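Local coordinates for Iron(III) ABC transporter, periplasmic iron-compound-binding protein (Vibrio cholerae, PDB 3TEF) that probably binds ferric catecholate siderophores in the periplasm and delivers them to an ABC transporter for iron uptake, at residues P19-V24 with K79-V84. Residues are numbered along the deposited sequence; the frame is centred on the assembly and turned at random.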
ATOM      1  N   PRO A  19      24.173  -0.602   1.184  1.00 30.94           N
ATOM      2  CA  PRO A  19      24.269  -1.007   2.586  1.00 28.59           C
ATOM      3  C   PRO A  19      24.118  -2.519   2.685  1.00 31.51           C
ATOM      4  O   PRO A  19      23.251  -3.096   2.024  1.00 29.38           O
ATOM      5  CB  PRO A  19      23.083  -0.291   3.242  1.00 28.26           C
ATOM      6  CG  PRO A  19      22.127  -0.017   2.123  1.00 31.23           C
ATOM      7  CD  PRO A  19      22.997   0.249   0.929  1.00 32.21           C
ATOM      8  N   GLN A  20      24.965  -3.150   3.491  1.00 30.70           N
ATOM      9  CA  GLN A  20      25.029  -4.607   3.546  1.00 31.12           C
ATOM     10  C   GLN A  20      24.022  -5.209   4.513  1.00 29.75           C
ATOM     11  O   GLN A  20      23.508  -6.309   4.286  1.00 31.49           O
ATOM     12  CB  GLN A  20      26.448  -5.062   3.896  1.00 34.56           C
ATOM     13  CG  GLN A  20      27.465  -4.725   2.814  1.00 38.38           C
ATOM     14  CD  GLN A  20      27.052  -5.260   1.453  1.00 43.93           C
ATOM     15  OE1 GLN A  20      26.770  -4.495   0.524  1.00 48.92           O
ATOM     16  NE2 GLN A  20      27.010  -6.581   1.330  1.00 44.68           N
ATOM     17  N   ARG A  21      23.749  -4.488   5.591  1.00 26.57           N
ATOM     18  CA  ARG A  21      22.821  -4.946   6.619  1.00 26.54           C
ATOM     19  C   ARG A  21      21.605  -4.025   6.648  1.00 25.70           C
ATOM     20  O   ARG A  21      21.690  -2.871   7.065  1.00 26.18           O
ATOM     21  CB  ARG A  21      23.513  -4.985   7.988  1.00 29.54           C
ATOM     22  CG  ARG A  21      24.728  -5.919   8.034  1.00 32.48           C
ATOM     23  CD  ARG A  21      25.343  -5.972   9.425  1.00 27.67           C
ATOM     24  NE  ARG A  21      24.388  -6.502  10.391  1.00 31.08           N
ATOM     25  CZ  ARG A  21      24.095  -7.793  10.526  1.00 31.83           C
ATOM     26  NH1 ARG A  21      24.680  -8.702   9.746  1.00 32.44           N
ATOM     27  NH2 ARG A  21      23.210  -8.174  11.435  1.00 32.51           N
ATOM     28  N   VAL A  22      20.481  -4.535   6.167  1.00 24.68           N
ATOM     29  CA  VAL A  22      19.265  -3.741   6.048  1.00 23.71           C
ATOM     30  C   VAL A  22      18.194  -4.309   6.971  1.00 21.89           C
ATOM     31  O   VAL A  22      17.918  -5.507   6.951  1.00 22.13           O
ATOM     32  CB  VAL A  22      18.730  -3.765   4.603  1.00 23.15           C
ATOM     33  CG1 VAL A  22      17.479  -2.899   4.475  1.00 22.61           C
ATOM     34  CG2 VAL A  22      19.811  -3.316   3.642  1.00 22.94           C
ATOM     35  N   VAL A  23      17.598  -3.437   7.777  1.00 20.70           N
ATOM     36  CA  VAL A  23      16.475  -3.799   8.634  1.00 19.38           C
ATOM     37  C   VAL A  23      15.234  -3.182   7.998  1.00 20.04           C
ATOM     38  O   VAL A  23      15.261  -2.022   7.578  1.00 21.70           O
ATOM     39  CB  VAL A  23      16.676  -3.231  10.055  1.00 24.14           C
ATOM     40  CG1 VAL A  23      15.387  -3.312  10.881  1.00 24.30           C
ATOM     41  CG2 VAL A  23      17.809  -3.957  10.747  1.00 24.07           C
ATOM     42  N   VAL A  24      14.153  -3.952   7.913  1.00 18.79           N
ATOM     43  CA  VAL A  24      12.950  -3.465   7.253  1.00 18.34           C
ATOM     44  C   VAL A  24      11.730  -3.588   8.163  1.00 22.10           C
ATOM     45  O   VAL A  24      11.419  -4.679   8.671  1.00 21.92           O
ATOM     46  CB  VAL A  24      12.682  -4.224   5.926  1.00 19.05           C
ATOM     47  CG1 VAL A  24      11.484  -3.621   5.214  1.00 20.28           C
ATOM     48  CG2 VAL A  24      13.913  -4.186   5.026  1.00 19.52           C
ATOM     49  N   LYS A  79      23.030  -4.047  14.193  1.00 25.92           N
ATOM     50  CA  LYS A  79      24.021  -3.190  13.542  1.00 29.02           C
ATOM     51  C   LYS A  79      23.669  -2.880  12.091  1.00 26.84           C
ATOM     52  O   LYS A  79      24.447  -3.159  11.174  1.00 28.42           O
ATOM     53  CB  LYS A  79      25.403  -3.832  13.597  1.00 32.39           C
ATOM     54  CG  LYS A  79      25.893  -4.136  14.996  1.00 38.99           C
ATOM     55  CD  LYS A  79      27.167  -4.961  14.941  1.00 43.71           C
ATOM     56  CE  LYS A  79      27.500  -5.572  16.295  1.00 47.72           C
ATOM     57  NZ  LYS A  79      28.481  -6.686  16.159  1.00 51.70           N
ATOM     58  N   PRO A  80      22.496  -2.285  11.874  1.00 24.92           N
ATOM     59  CA  PRO A  80      22.090  -2.015  10.496  1.00 24.10           C
ATOM     60  C   PRO A  80      22.911  -0.916   9.837  1.00 24.77           C
ATOM     61  O   PRO A  80      23.372   0.030  10.505  1.00 26.64           O
ATOM     62  CB  PRO A  80      20.628  -1.576  10.640  1.00 25.83           C
ATOM     63  CG  PRO A  80      20.511  -1.065  12.021  1.00 25.00           C
ATOM     64  CD  PRO A  80      21.492  -1.842  12.856  1.00 28.48           C
ATOM     65  N   ASP A  81      23.099  -1.051   8.528  1.00 24.80           N
ATOM     66  CA  ASP A  81      23.667   0.022   7.730  1.00 27.05           C
ATOM     67  C   ASP A  81      22.533   0.900   7.209  1.00 27.02           C
ATOM     68  O   ASP A  81      22.743   2.057   6.868  1.00 24.93           O
ATOM     69  CB  ASP A  81      24.487  -0.538   6.570  1.00 28.73           C
ATOM     70  CG  ASP A  81      25.637  -1.404   7.041  1.00 35.42           C
ATOM     71  OD1 ASP A  81      26.546  -0.867   7.705  1.00 35.83           O
ATOM     72  OD2 ASP A  81      25.634  -2.621   6.755  1.00 35.27           O
ATOM     73  N   LEU A  82      21.328   0.336   7.158  1.00 23.18           N
ATOM     74  CA  LEU A  82      20.148   1.061   6.681  1.00 21.01           C
ATOM     75  C   LEU A  82      18.899   0.474   7.326  1.00 21.90           C
ATOM     76  O   LEU A  82      18.756  -0.739   7.413  1.00 24.51           O
ATOM     77  CB  LEU A  82      20.032   0.968   5.160  1.00 24.56           C
ATOM     78  CG  LEU A  82      18.723   1.490   4.545  1.00 20.75           C
ATOM     79  CD1 LEU A  82      18.572   3.002   4.795  1.00 23.50           C
ATOM     80  CD2 LEU A  82      18.625   1.133   3.034  1.00 22.84           C
ATOM     81  N   ILE A  83      18.008   1.344   7.795  1.00 19.36           N
ATOM     82  CA  ILE A  83      16.686   0.938   8.243  1.00 18.78           C
ATOM     83  C   ILE A  83      15.652   1.525   7.268  1.00 20.87           C
ATOM     84  O   ILE A  83      15.630   2.724   7.018  1.00 21.40           O
ATOM     85  CB  ILE A  83      16.385   1.465   9.639  1.00 20.74           C
ATOM     86  CG1 ILE A  83      17.432   0.956  10.629  1.00 19.36           C
ATOM     87  CG2 ILE A  83      14.980   1.080  10.076  1.00 20.76           C
ATOM     88  CD1 ILE A  83      17.489   1.758  11.923  1.00 21.86           C
ATOM     89  N   VAL A  84      14.819   0.670   6.689  1.00 18.72           N
ATOM     90  CA  VAL A  84      13.720   1.145   5.842  1.00 18.13           C
ATOM     91  C   VAL A  84      12.386   0.888   6.529  1.00 20.18           C
ATOM     92  O   VAL A  84      12.095  -0.248   6.913  1.00 21.41           O
ATOM     93  CB  VAL A  84      13.698   0.433   4.488  1.00 20.28           C
ATOM     94  CG1 VAL A  84      12.544   0.964   3.643  1.00 19.39           C
ATOM     95  CG2 VAL A  84      15.032   0.602   3.783  1.00 23.04           C
TER
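Val23 and Leu82 join the two central strands of the four-stranded parallel sheet in the N-terminal lobe of this periplasmic binding protein, with strand order 2-1-3-4. Val23 N donates to Leu82 O at 3.0 Å, and Val23 O then takes Val84 N at 2.9 Å. On the face bearing Val22, Val24, Leu82 and Val84, the ring of Pro19 lies alongside Leu82, both pointing the same way; it bridges two residues, CG touching Leu82 CD2 at 3.8 Å and CB touching Asp81 CB at 3.6 Å. Helix 113-128 covers this patch through Val127 and Phe128, while helix 27-35 packs on Val24 and Val84. On the other face the bump is Val23 CG2, set anti to its own carbonyl carbon, which sits against the CB side of the Pro80 ring, 3.7 Å from Pro80 CB, with Pro80 CG next nearest. Where the strands begin, Arg21 O fits the bend at Asp81 and is gripped twice, by Asp81 N at 2.7 Å and Leu82 N at 3.2 Å. The Arg21 guanidinium turns elsewhere: NE bonds to Gln78 O, and the guanidinium and Asp81 carboxylate planes are 77° apart. With CG beside its backbone N (chi1 -60°), Asp81 swings the carboxylate toward Arg21 N, which OD2 takes at 2.9 Å through its anti lone pair.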